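Local coordinates for protein mosquitocidal toxin (Bacillus sphaericus, PDB 2CB4) that probably kills mosquito larvae by ADP-ribosylating target-cell proteins, the part present here being its catalytic ADP-ribosyltransferase domain, at residues N74-R80 with S125-Y131; L136-T142 with I266-L272; V204-I208 with H236-N240. The protein carries 1 engineered substitution. One frame throughout, in Å; residues are numbered along the deposited sequence.

Overall arrangement
All three contacts reach the same mixed sheet of the catalytic domain. Interaction 1 joins strand 78-82 to strand 123-131, its centre about 7 Å from the chain centre. Interaction 2, centred 11 Å from it, docks the loop after strand 264-265 on the next strand, 137-138; Arg130 links the two, NH1 reaching Thr139 O and NH2 reaching Asn269 OD1, each at 2.7 Å. Interaction 3 lies on strand 202-208, its centre 21 and 24 Å from those of interactions 1 and 2, with no touch. Along the chain interaction 1 comes first, and interaction 3 is nested inside the loop closed by interaction 2. Loops 236-240 and 266-272 thus pack on different parts of the sheet.

Interaction 1. Residues N74-R80 with S125-Y131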
loop_
_atom_site.group_PDB
_atom_site.type_symbol
_atom_site.label_atom_id
_atom_site.label_comp_id
_atom_site.label_asym_id
_atom_site.label_seq_id
_atom_site.Cartn_x
_atom_site.Cartn_y
_atom_site.Cartn_z
ATOM N N ASN A 74 -1.975 -52.079 -13.510
ATOM C CA ASN A 74 -1.792 -52.133 -12.065
ATOM C C ASN A 74 -0.403 -51.756 -11.614
ATOM O O ASN A 74 -0.209 -51.131 -10.575
ATOM C CB ASN A 74 -2.117 -53.523 -11.535
ATOM C CG ASN A 74 -3.598 -53.841 -11.605
ATOM O OD1 ASN A 74 -4.414 -52.998 -11.968
ATOM N ND2 ASN A 74 -3.948 -55.067 -11.246
ATOM N N GLU A 75 0.563 -52.174 -12.403
ATOM C CA GLU A 75 1.953 -51.940 -12.051
ATOM C C GLU A 75 2.361 -50.470 -12.074
ATOM O O GLU A 75 3.295 -50.082 -11.382
ATOM C CB GLU A 75 2.832 -52.826 -12.977
ATOM C CG GLU A 75 4.298 -52.928 -12.594
ATOM C CD GLU A 75 5.191 -53.170 -13.805
ATOM O OE1 GLU A 75 4.720 -53.782 -14.800
ATOM O OE2 GLU A 75 6.360 -52.719 -13.759
ATOM N N HIS A 76 1.626 -49.640 -12.846
ATOM C CA HIS A 76 1.896 -48.203 -12.949
ATOM C C HIS A 76 0.839 -47.306 -12.296
ATOM O O HIS A 76 0.897 -46.087 -12.409
ATOM C CB HIS A 76 2.150 -47.793 -14.418
ATOM C CG HIS A 76 3.384 -48.414 -14.976
ATOM N ND1 HIS A 76 3.369 -49.639 -15.613
ATOM C CD2 HIS A 76 4.683 -48.036 -14.897
ATOM C CE1 HIS A 76 4.608 -49.971 -15.931
ATOM N NE2 HIS A 76 5.423 -49.021 -15.501
ATOM N N ARG A 77 -0.103 -47.941 -11.609
ATOM C CA ARG A 77 -1.185 -47.268 -10.922
ATOM C C ARG A 77 -0.670 -46.611 -9.636
ATOM O O ARG A 77 -0.140 -47.290 -8.717
ATOM C CB ARG A 77 -2.288 -48.266 -10.593
ATOM C CG ARG A 77 -3.538 -47.628 -10.014
ATOM C CD ARG A 77 -4.670 -48.615 -10.034
ATOM N NE ARG A 77 -5.895 -48.068 -9.456
ATOM C CZ ARG A 77 -6.339 -48.345 -8.237
ATOM N NH1 ARG A 77 -5.666 -49.178 -7.453
ATOM N NH2 ARG A 77 -7.471 -47.801 -7.802
ATOM N N LEU A 78 -0.809 -45.288 -9.591
ATOM C CA LEU A 78 -0.351 -44.495 -8.442
ATOM C C LEU A 78 -1.540 -43.908 -7.671
ATOM O O LEU A 78 -2.639 -43.718 -8.214
ATOM C CB LEU A 78 0.581 -43.375 -8.897
ATOM C CG LEU A 78 1.805 -43.796 -9.707
ATOM C CD1 LEU A 78 2.475 -42.552 -10.293
ATOM C CD2 LEU A 78 2.762 -44.543 -8.767
ATOM N N LEU A 79 -1.305 -43.640 -6.398
ATOM C CA LEU A 79 -2.330 -43.094 -5.523
ATOM C C LEU A 79 -1.798 -41.901 -4.761
ATOM O O LEU A 79 -0.617 -41.823 -4.433
ATOM C CB LEU A 79 -2.777 -44.157 -4.494
ATOM C CG LEU A 79 -3.266 -45.519 -5.001
ATOM C CD1 LEU A 79 -3.468 -46.422 -3.780
ATOM C CD2 LEU A 79 -4.575 -45.356 -5.801
ATOM N N ARG A 80 -2.697 -40.986 -4.443
ATOM C CA ARG A 80 -2.348 -39.822 -3.634
ATOM C C ARG A 80 -3.491 -39.466 -2.694
ATOM O O ARG A 80 -4.608 -39.220 -3.130
ATOM C CB ARG A 80 -1.948 -38.599 -4.464
ATOM C CG ARG A 80 -1.702 -37.441 -3.564
ATOM C CD ARG A 80 -0.955 -36.310 -4.205
ATOM N NE ARG A 80 -1.041 -35.151 -3.334
ATOM C CZ ARG A 80 -0.067 -34.687 -2.558
ATOM N NH1 ARG A 80 1.134 -35.242 -2.553
ATOM N NH2 ARG A 80 -0.301 -33.635 -1.800
ATOM N N SER A 125 4.356 -35.958 -4.018
ATOM C CA SER A 125 4.460 -37.401 -3.872
ATOM C C SER A 125 3.233 -38.172 -4.282
ATOM O O SER A 125 2.124 -37.679 -4.235
ATOM C CB SER A 125 4.747 -37.759 -2.397
ATOM O OG SER A 125 6.102 -37.473 -2.134
ATOM N N THR A 126 3.442 -39.441 -4.566
ATOM C CA THR A 126 2.363 -40.405 -4.830
ATOM C C THR A 126 2.903 -41.708 -4.200
ATOM O O THR A 126 4.056 -41.823 -3.863
ATOM C CB THR A 126 2.018 -40.554 -6.329
ATOM O OG1 THR A 126 3.170 -41.068 -6.988
ATOM C CG2 THR A 126 1.672 -39.127 -6.969
ATOM N N THR A 127 2.033 -42.681 -3.986
ATOM C CA THR A 127 2.414 -43.958 -3.437
ATOM C C THR A 127 1.824 -44.999 -4.401
ATOM O O THR A 127 0.808 -44.768 -5.037
ATOM C CB THR A 127 1.929 -44.146 -1.948
ATOM O OG1 THR A 127 2.449 -45.375 -1.421
ATOM C CG2 THR A 127 0.405 -44.181 -1.844
ATOM N N ARG A 128 2.478 -46.143 -4.517
ATOM C CA ARG A 128 2.001 -47.184 -5.424
ATOM C C ARG A 128 0.799 -47.931 -4.926
ATOM O O ARG A 128 0.707 -48.233 -3.742
ATOM C CB ARG A 128 3.120 -48.194 -5.707
ATOM C CG ARG A 128 4.437 -47.565 -6.181
ATOM C CD ARG A 128 5.445 -48.629 -6.560
ATOM N NE ARG A 128 5.002 -49.378 -7.726
ATOM C CZ ARG A 128 5.298 -50.651 -7.975
ATOM N NH1 ARG A 128 6.052 -51.339 -7.136
ATOM N NH2 ARG A 128 4.833 -51.240 -9.073
ATOM N N ALA A 129 -0.111 -48.269 -5.850
ATOM C CA ALA A 129 -1.257 -49.099 -5.510
ATOM C C ALA A 129 -0.632 -50.497 -5.171
ATOM O O ALA A 129 0.400 -50.893 -5.741
ATOM C CB ALA A 129 -2.206 -49.193 -6.693
ATOM N N ARG A 130 -1.222 -51.214 -4.220
ATOM C CA ARG A 130 -0.691 -52.501 -3.799
ATOM C C ARG A 130 -1.598 -53.656 -4.160
ATOM O O ARG A 130 -2.822 -53.573 -4.035
ATOM C CB ARG A 130 -0.451 -52.511 -2.302
ATOM C CG ARG A 130 0.663 -51.629 -1.844
ATOM C CD ARG A 130 0.659 -51.642 -0.331
ATOM N NE ARG A 130 1.408 -52.781 0.171
ATOM C CZ ARG A 130 0.951 -53.714 1.004
ATOM N NH1 ARG A 130 -0.274 -53.692 1.505
ATOM N NH2 ARG A 130 1.767 -54.681 1.369
ATOM N N TYR A 131 -0.979 -54.748 -4.601
ATOM C CA TYR A 131 -1.723 -55.936 -5.025
ATOM C C TYR A 131 -1.172 -57.185 -4.398
ATOM O O TYR A 131 0.008 -57.246 -4.073
ATOM C CB TYR A 131 -1.662 -56.041 -6.561
ATOM C CG TYR A 131 -2.365 -54.881 -7.217
ATOM C CD1 TYR A 131 -3.747 -54.927 -7.455
ATOM C CD2 TYR A 131 -1.688 -53.706 -7.497
ATOM C CE1 TYR A 131 -4.416 -53.839 -7.992
ATOM C CE2 TYR A 131 -2.353 -52.600 -8.049
ATOM C CZ TYR A 131 -3.712 -52.673 -8.269
ATOM O OH TYR A 131 -4.368 -51.607 -8.817
HETATM O O HOH W 1 1.290 -50.934 -8.325
HETATM O O HOH W 2 2.737 -48.204 -9.132
HETATM O O HOH W 3 3.845 -34.275 -1.792
#
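Leu79 and Thr127 form an antiparallel hydrogen-bonded pair: Leu79 N donates to Thr127 O, and Thr127 N to Leu79 O, both at 2.8 Å. Leu78 opposite Arg128 is the adjoining non-hydrogen-bonded pair, with CA atoms 4.7 Å apart. Beyond it Ala129 N donates a hydrogen bond to Arg77 O at 3.0 Å, and Arg128 NH2 donates to Glu75 O, also 3.0 Å. Water 2 accepts from Arg128 NE at 2.9 Å and lies 3.0 Å from both Glu75 O and Arg77 O. At the far end Arg80 NH1 donates to Ser125 O at 3.1 Å; water 3 accepts from Arg80 NH1 (3.0 Å) and from Ser125 N (2.8 Å), while NH2 pairs with Asp256 and Asp82. Arg80 on strand 78-82 beside the Ser125-Thr126-Thr127 strand is consistent with the R-S-E class of ADP-ribosyltransferases, whose third element here carries Glu178, its O taking the Thr127 OG1 hydrogen bond, and the engineered Gln180, bonded to Ser125 OG. Arg77 is held mainly by salt bridges to Glu155 and Glu137; its NH1 bond to Tyr131 OH, 3.1 Å with a 133° angle, is weak. Asn74 CB lies over the Tyr131 ring in a CH-pi contact, 3.9 Å from the centroid.

Interaction 2. Residues L136-T142 with I266-L272; sequences LEITPWT and IPNNNLL
Leu272, chi1 t and chi2 p, points toward 136-142 and lays its CD2 3.7 Å from Glu137 CD and 4.2 Å from Pro140 CD. Its backbone N donates almost linearly (179°) to Glu137 O at 2.9 Å, and Thr139 N donates to Asn270 O at 3.0 Å. These two bonds flank a single bridge between Ile138 and Leu271, whose CA atoms stand 4.3 Å apart; Ile138 CA also makes a CA-H...O contact of 3.1 Å to Asn270 O. The segments run in opposite senses, so the next close CA pair is Trp141 with Ile266, 4.1 Å apart. Side-chain packing runs along the contact: Leu136 CB and Ile138 CG2 lie 3.7 and 4.1 Å from Leu271 CD2, Thr139 CG2 sits 3.3 Å from Pro267 CG, and Trp141 CB is 4.0 Å from Ile266 CG1. Asn268 (chi1 p) accepts twice through OD1, from Thr139 OG1 at 2.7 Å and from Asn270 N at 3.0 Å. Within 136-142, Thr142 OG1 donates to Pro140 O at 2.9 Å. Glu137 is turned to Arg77 in a salt bridge. A loop without regular strand thus makes one bridge to the weakly bonded strand 137-138 of the Scabin-like ADP-ribosyltransferase sheet, beside the Asx turn of Asn268.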
loop_
_atom_site.group_PDB
_atom_site.type_symbol
_atom_site.label_atom_id
_atom_site.label_comp_id
_atom_site.label_asym_id
_atom_site.label_seq_id
_atom_site.Cartn_x
_atom_site.Cartn_y
_atom_site.Cartn_z
ATOM N N LEU A 136 -5.030 -58.977 -6.887
ATOM C CA LEU A 136 -6.161 -58.301 -6.255
ATOM C C LEU A 136 -5.597 -57.167 -5.371
ATOM O O LEU A 136 -4.543 -57.332 -4.728
ATOM C CB LEU A 136 -6.934 -59.285 -5.372
ATOM C CG LEU A 136 -7.606 -60.460 -6.094
ATOM C CD1 LEU A 136 -8.438 -61.284 -5.122
ATOM C CD2 LEU A 136 -8.470 -59.938 -7.196
ATOM N N GLU A 137 -6.292 -56.033 -5.339
ATOM C CA GLU A 137 -5.847 -54.883 -4.545
ATOM C C GLU A 137 -5.917 -55.089 -3.040
ATOM O O GLU A 137 -6.930 -55.566 -2.496
ATOM C CB GLU A 137 -6.603 -53.597 -4.918
ATOM C CG GLU A 137 -5.869 -52.347 -4.486
ATOM C CD GLU A 137 -6.553 -51.046 -4.864
ATOM O OE1 GLU A 137 -7.703 -51.066 -5.334
ATOM O OE2 GLU A 137 -5.934 -49.989 -4.657
ATOM N N ILE A 138 -4.838 -54.697 -2.370
ATOM C CA ILE A 138 -4.763 -54.764 -0.911
ATOM C C ILE A 138 -4.485 -53.339 -0.376
ATOM O O ILE A 138 -4.218 -52.418 -1.144
ATOM C CB ILE A 138 -3.704 -55.798 -0.408
ATOM C CG1 ILE A 138 -2.321 -55.470 -0.969
ATOM C CG2 ILE A 138 -4.133 -57.223 -0.794
ATOM C CD1 ILE A 138 -1.218 -56.339 -0.383
ATOM N N THR A 139 -4.595 -53.154 0.938
ATOM C CA THR A 139 -4.410 -51.852 1.560
ATOM C C THR A 139 -3.109 -51.143 1.168
ATOM O O THR A 139 -2.022 -51.697 1.331
ATOM C CB THR A 139 -4.534 -51.970 3.083
ATOM O OG1 THR A 139 -5.670 -52.783 3.382
ATOM C CG2 THR A 139 -4.719 -50.590 3.735
ATOM N N PRO A 140 -3.204 -49.899 0.672
ATOM C CA PRO A 140 -1.992 -49.172 0.317
ATOM C C PRO A 140 -1.460 -48.476 1.570
ATOM O O PRO A 140 -2.062 -48.558 2.647
ATOM C CB PRO A 140 -2.509 -48.116 -0.684
ATOM C CG PRO A 140 -3.899 -47.827 -0.230
ATOM C CD PRO A 140 -4.428 -49.119 0.368
ATOM N N TRP A 141 -0.335 -47.793 1.425
ATOM C CA TRP A 141 0.200 -46.963 2.489
ATOM C C TRP A 141 -0.976 -45.953 2.701
ATOM O O TRP A 141 -1.531 -45.402 1.731
ATOM C CB TRP A 141 1.456 -46.230 1.989
ATOM C CG TRP A 141 2.053 -45.292 3.007
ATOM C CD1 TRP A 141 3.093 -45.559 3.856
ATOM C CD2 TRP A 141 1.643 -43.926 3.283
ATOM N NE1 TRP A 141 3.357 -44.448 4.640
ATOM C CE2 TRP A 141 2.499 -43.432 4.296
ATOM C CE3 TRP A 141 0.679 -43.050 2.713
ATOM C CZ2 TRP A 141 2.385 -42.131 4.802
ATOM C CZ3 TRP A 141 0.569 -41.757 3.217
ATOM C CH2 TRP A 141 1.399 -41.319 4.272
ATOM N N THR A 142 -1.397 -45.778 3.956
ATOM C CA THR A 142 -2.532 -44.938 4.309
ATOM C C THR A 142 -2.132 -43.951 5.412
ATOM O O THR A 142 -1.379 -44.310 6.322
ATOM C CB THR A 142 -3.660 -45.855 4.819
ATOM O OG1 THR A 142 -3.998 -46.797 3.802
ATOM C CG2 THR A 142 -4.913 -45.078 5.235
ATOM N N ILE A 266 1.595 -48.670 6.137
ATOM C CA ILE A 266 0.798 -49.709 5.475
ATOM C C ILE A 266 0.153 -50.435 6.646
ATOM O O ILE A 266 0.818 -51.095 7.418
ATOM C CB ILE A 266 1.663 -50.665 4.631
ATOM C CG1 ILE A 266 2.354 -49.842 3.535
ATOM C CG2 ILE A 266 0.778 -51.775 4.034
ATOM C CD1 ILE A 266 3.216 -50.611 2.594
ATOM N N PRO A 267 -1.136 -50.246 6.837
ATOM C CA PRO A 267 -1.770 -50.843 8.013
ATOM C C PRO A 267 -1.872 -52.374 8.034
ATOM O O PRO A 267 -1.855 -52.987 9.104
ATOM C CB PRO A 267 -3.168 -50.189 8.039
ATOM C CG PRO A 267 -3.409 -49.730 6.658
ATOM C CD PRO A 267 -2.090 -49.475 6.009
ATOM N N ASN A 268 -2.035 -52.978 6.862
ATOM C CA ASN A 268 -2.187 -54.411 6.764
ATOM C C ASN A 268 -2.152 -54.791 5.290
ATOM O O ASN A 268 -1.903 -53.945 4.424
ATOM C CB ASN A 268 -3.523 -54.813 7.391
ATOM C CG ASN A 268 -4.710 -54.062 6.790
ATOM O OD1 ASN A 268 -4.956 -54.121 5.586
ATOM N ND2 ASN A 268 -5.439 -53.346 7.635
ATOM N N ASN A 269 -2.392 -56.064 5.003
ATOM C CA ASN A 269 -2.390 -56.558 3.630
ATOM C C ASN A 269 -3.728 -57.137 3.273
ATOM O O ASN A 269 -3.827 -58.015 2.421
ATOM C CB ASN A 269 -1.348 -57.642 3.445
ATOM C CG ASN A 269 0.056 -57.141 3.653
ATOM O OD1 ASN A 269 0.402 -56.017 3.303
ATOM N ND2 ASN A 269 0.890 -57.999 4.182
ATOM N N ASN A 270 -4.762 -56.655 3.932
ATOM C CA ASN A 270 -6.100 -57.128 3.664
ATOM C C ASN A 270 -6.589 -56.668 2.312
ATOM O O ASN A 270 -6.099 -55.672 1.751
ATOM C CB ASN A 270 -7.053 -56.651 4.754
ATOM C CG ASN A 270 -6.645 -57.142 6.120
ATOM O OD1 ASN A 270 -5.826 -58.063 6.249
ATOM N ND2 ASN A 270 -7.169 -56.507 7.149
ATOM N N LEU A 271 -7.560 -57.399 1.782
ATOM C CA LEU A 271 -8.124 -57.052 0.506
ATOM C C LEU A 271 -8.918 -55.759 0.655
ATOM O O LEU A 271 -9.669 -55.558 1.627
ATOM C CB LEU A 271 -9.023 -58.172 -0.017
ATOM C CG LEU A 271 -8.367 -59.498 -0.443
ATOM C CD1 LEU A 271 -9.497 -60.513 -0.657
ATOM C CD2 LEU A 271 -7.529 -59.349 -1.719
ATOM N N LEU A 272 -8.743 -54.889 -0.325
ATOM C CA LEU A 272 -9.425 -53.627 -0.341
ATOM C C LEU A 272 -10.716 -53.866 -1.076
ATOM O O LEU A 272 -10.938 -53.322 -2.144
ATOM C CB LEU A 272 -8.565 -52.603 -1.078
ATOM C CG LEU A 272 -8.815 -51.164 -0.680
ATOM C CD1 LEU A 272 -8.555 -50.946 0.819
ATOM C CD2 LEU A 272 -7.961 -50.294 -1.555
#

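Interaction 3. Residues V204-I208 with H236-N240; sequences VRIWI and HSEGN
Val204 opens the segment in a classic beta bulge: with psi near -14° it and Arg205 both face Glu197 of the antiparallel strand 192-199. Arg205 then returns to extended geometry and points its CB toward 236-240. Its NH1 comes 3.6 Å from Glu238 CB and makes a long salt bridge of 3.8 Å to Glu238 OE1; that oxygen lies over the guanidinium face, so charge alone acts. Water 4 accepts from Arg205 NH1 at 2.5 Å and donates to Glu238 O at 2.9 Å, while NE is bonded to Ser228. After Ile206 comes Trp207 (chi1 m, chi2 93°), whose ring edge meets the face of His236: an edge-to-face pair with the six-membered ring and His236 centroids 5.0 Å apart and planes at 88°. Its CZ2 is 3.2 Å from Glu238 O, and CH2 is 3.6 Å from Gly239 N. The partner is a type I turn, His236 to Gly239, closed by Gly239 N to His236 O (3.1 Å); Glu238 N also donates to His236 ND1 (3.2 Å). Strand 204-208 lies between strands 192-199, antiparallel, and 229-231, parallel, and Trp207 also touches Pro86 and Phe90 of helix 86-92.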
loop_
_atom_site.group_PDB
_atom_site.type_symbol
_atom_site.label_atom_id
_atom_site.label_comp_id
_atom_site.label_asym_id
_atom_site.label_seq_id
_atom_site.Cartn_x
_atom_site.Cartn_y
_atom_site.Cartn_z
ATOM N N VAL A 204 -18.009 -42.666 0.257
ATOM C CA VAL A 204 -19.352 -42.129 0.083
ATOM C C VAL A 204 -19.575 -41.746 -1.383
ATOM O O VAL A 204 -20.706 -41.582 -1.822
ATOM C CB VAL A 204 -19.632 -40.924 1.050
ATOM C CG1 VAL A 204 -19.467 -41.350 2.515
ATOM C CG2 VAL A 204 -18.736 -39.760 0.724
ATOM N N ARG A 205 -18.491 -41.672 -2.157
ATOM C CA ARG A 205 -18.615 -41.323 -3.555
ATOM C C ARG A 205 -17.363 -41.625 -4.335
ATOM O O ARG A 205 -16.254 -41.518 -3.810
ATOM C CB ARG A 205 -18.921 -39.836 -3.669
ATOM C CG ARG A 205 -19.072 -39.319 -5.068
ATOM C CD ARG A 205 -19.859 -38.027 -5.013
ATOM N NE ARG A 205 -21.292 -38.275 -4.908
ATOM C CZ ARG A 205 -22.140 -37.549 -4.173
ATOM N NH1 ARG A 205 -21.696 -36.527 -3.454
ATOM N NH2 ARG A 205 -23.430 -37.864 -4.142
ATOM N N ILE A 206 -17.558 -41.964 -5.608
ATOM C CA ILE A 206 -16.467 -42.230 -6.537
ATOM C C ILE A 206 -16.602 -41.193 -7.642
ATOM O O ILE A 206 -17.656 -41.075 -8.250
ATOM C CB ILE A 206 -16.543 -43.650 -7.151
ATOM C CG1 ILE A 206 -16.409 -44.694 -6.037
ATOM C CG2 ILE A 206 -15.418 -43.845 -8.208
ATOM C CD1 ILE A 206 -16.873 -46.076 -6.432
ATOM N N TRP A 207 -15.545 -40.415 -7.843
ATOM C CA TRP A 207 -15.505 -39.360 -8.843
ATOM C C TRP A 207 -14.653 -39.807 -10.020
ATOM O O TRP A 207 -13.537 -40.292 -9.834
ATOM C CB TRP A 207 -14.826 -38.121 -8.259
ATOM C CG TRP A 207 -15.630 -37.427 -7.205
ATOM C CD1 TRP A 207 -15.572 -37.623 -5.829
ATOM C CD2 TRP A 207 -16.568 -36.377 -7.424
ATOM N NE1 TRP A 207 -16.455 -36.777 -5.207
ATOM C CE2 TRP A 207 -17.082 -36.005 -6.156
ATOM C CE3 TRP A 207 -17.064 -35.742 -8.578
ATOM C CZ2 TRP A 207 -18.051 -35.005 -6.013
ATOM C CZ3 TRP A 207 -18.030 -34.753 -8.424
ATOM C CH2 TRP A 207 -18.497 -34.378 -7.141
ATOM N N ILE A 208 -15.182 -39.608 -11.226
ATOM C CA ILE A 208 -14.478 -39.931 -12.454
ATOM C C ILE A 208 -14.095 -38.614 -13.126
ATOM O O ILE A 208 -14.917 -37.711 -13.213
ATOM C CB ILE A 208 -15.377 -40.716 -13.432
ATOM C CG1 ILE A 208 -16.017 -41.942 -12.740
ATOM C CG2 ILE A 208 -14.587 -41.137 -14.659
ATOM C CD1 ILE A 208 -15.021 -42.927 -12.276
ATOM N N HIS A 236 -18.617 -28.603 -9.855
ATOM C CA HIS A 236 -19.664 -29.560 -9.609
ATOM C C HIS A 236 -20.251 -29.249 -8.232
ATOM O O HIS A 236 -19.504 -28.945 -7.279
ATOM C CB HIS A 236 -19.085 -30.951 -9.606
ATOM C CG HIS A 236 -20.121 -31.990 -9.768
ATOM N ND1 HIS A 236 -21.011 -32.307 -8.762
ATOM C CD2 HIS A 236 -20.487 -32.714 -10.848
ATOM C CE1 HIS A 236 -21.855 -33.219 -9.203
ATOM N NE2 HIS A 236 -21.557 -33.484 -10.465
ATOM N N SER A 237 -21.575 -29.316 -8.113
ATOM C CA SER A 237 -22.208 -29.002 -6.823
ATOM C C SER A 237 -21.743 -29.821 -5.628
ATOM O O SER A 237 -21.778 -29.338 -4.476
ATOM C CB SER A 237 -23.740 -28.954 -6.888
ATOM O OG SER A 237 -24.285 -30.251 -7.016
ATOM N N GLU A 238 -21.313 -31.046 -5.840
ATOM C CA GLU A 238 -20.891 -31.772 -4.642
ATOM C C GLU A 238 -19.374 -31.980 -4.563
ATOM O O GLU A 238 -18.892 -32.815 -3.786
ATOM C CB GLU A 238 -21.621 -33.121 -4.628
ATOM C CG GLU A 238 -23.076 -33.029 -4.097
ATOM C CD GLU A 238 -24.065 -33.932 -4.866
ATOM O OE1 GLU A 238 -23.715 -34.472 -5.973
ATOM O OE2 GLU A 238 -25.197 -34.104 -4.335
ATOM N N GLY A 239 -18.644 -31.244 -5.404
ATOM C CA GLY A 239 -17.206 -31.405 -5.553
ATOM C C GLY A 239 -16.348 -30.502 -4.738
ATOM O O GLY A 239 -15.175 -30.338 -5.019
ATOM N N ASN A 240 -16.924 -29.945 -3.689
ATOM C CA ASN A 240 -16.180 -29.037 -2.844
ATOM C C ASN A 240 -16.059 -29.425 -1.410
ATOM O O ASN A 240 -15.644 -28.595 -0.611
ATOM C CB ASN A 240 -16.817 -27.652 -2.904
ATOM C CG ASN A 240 -16.117 -26.767 -3.872
ATOM O OD1 ASN A 240 -16.690 -26.390 -4.901
ATOM N ND2 ASN A 240 -14.810 -26.545 -3.634
HETATM O O HOH W 4 -19.582 -35.434 -2.666
#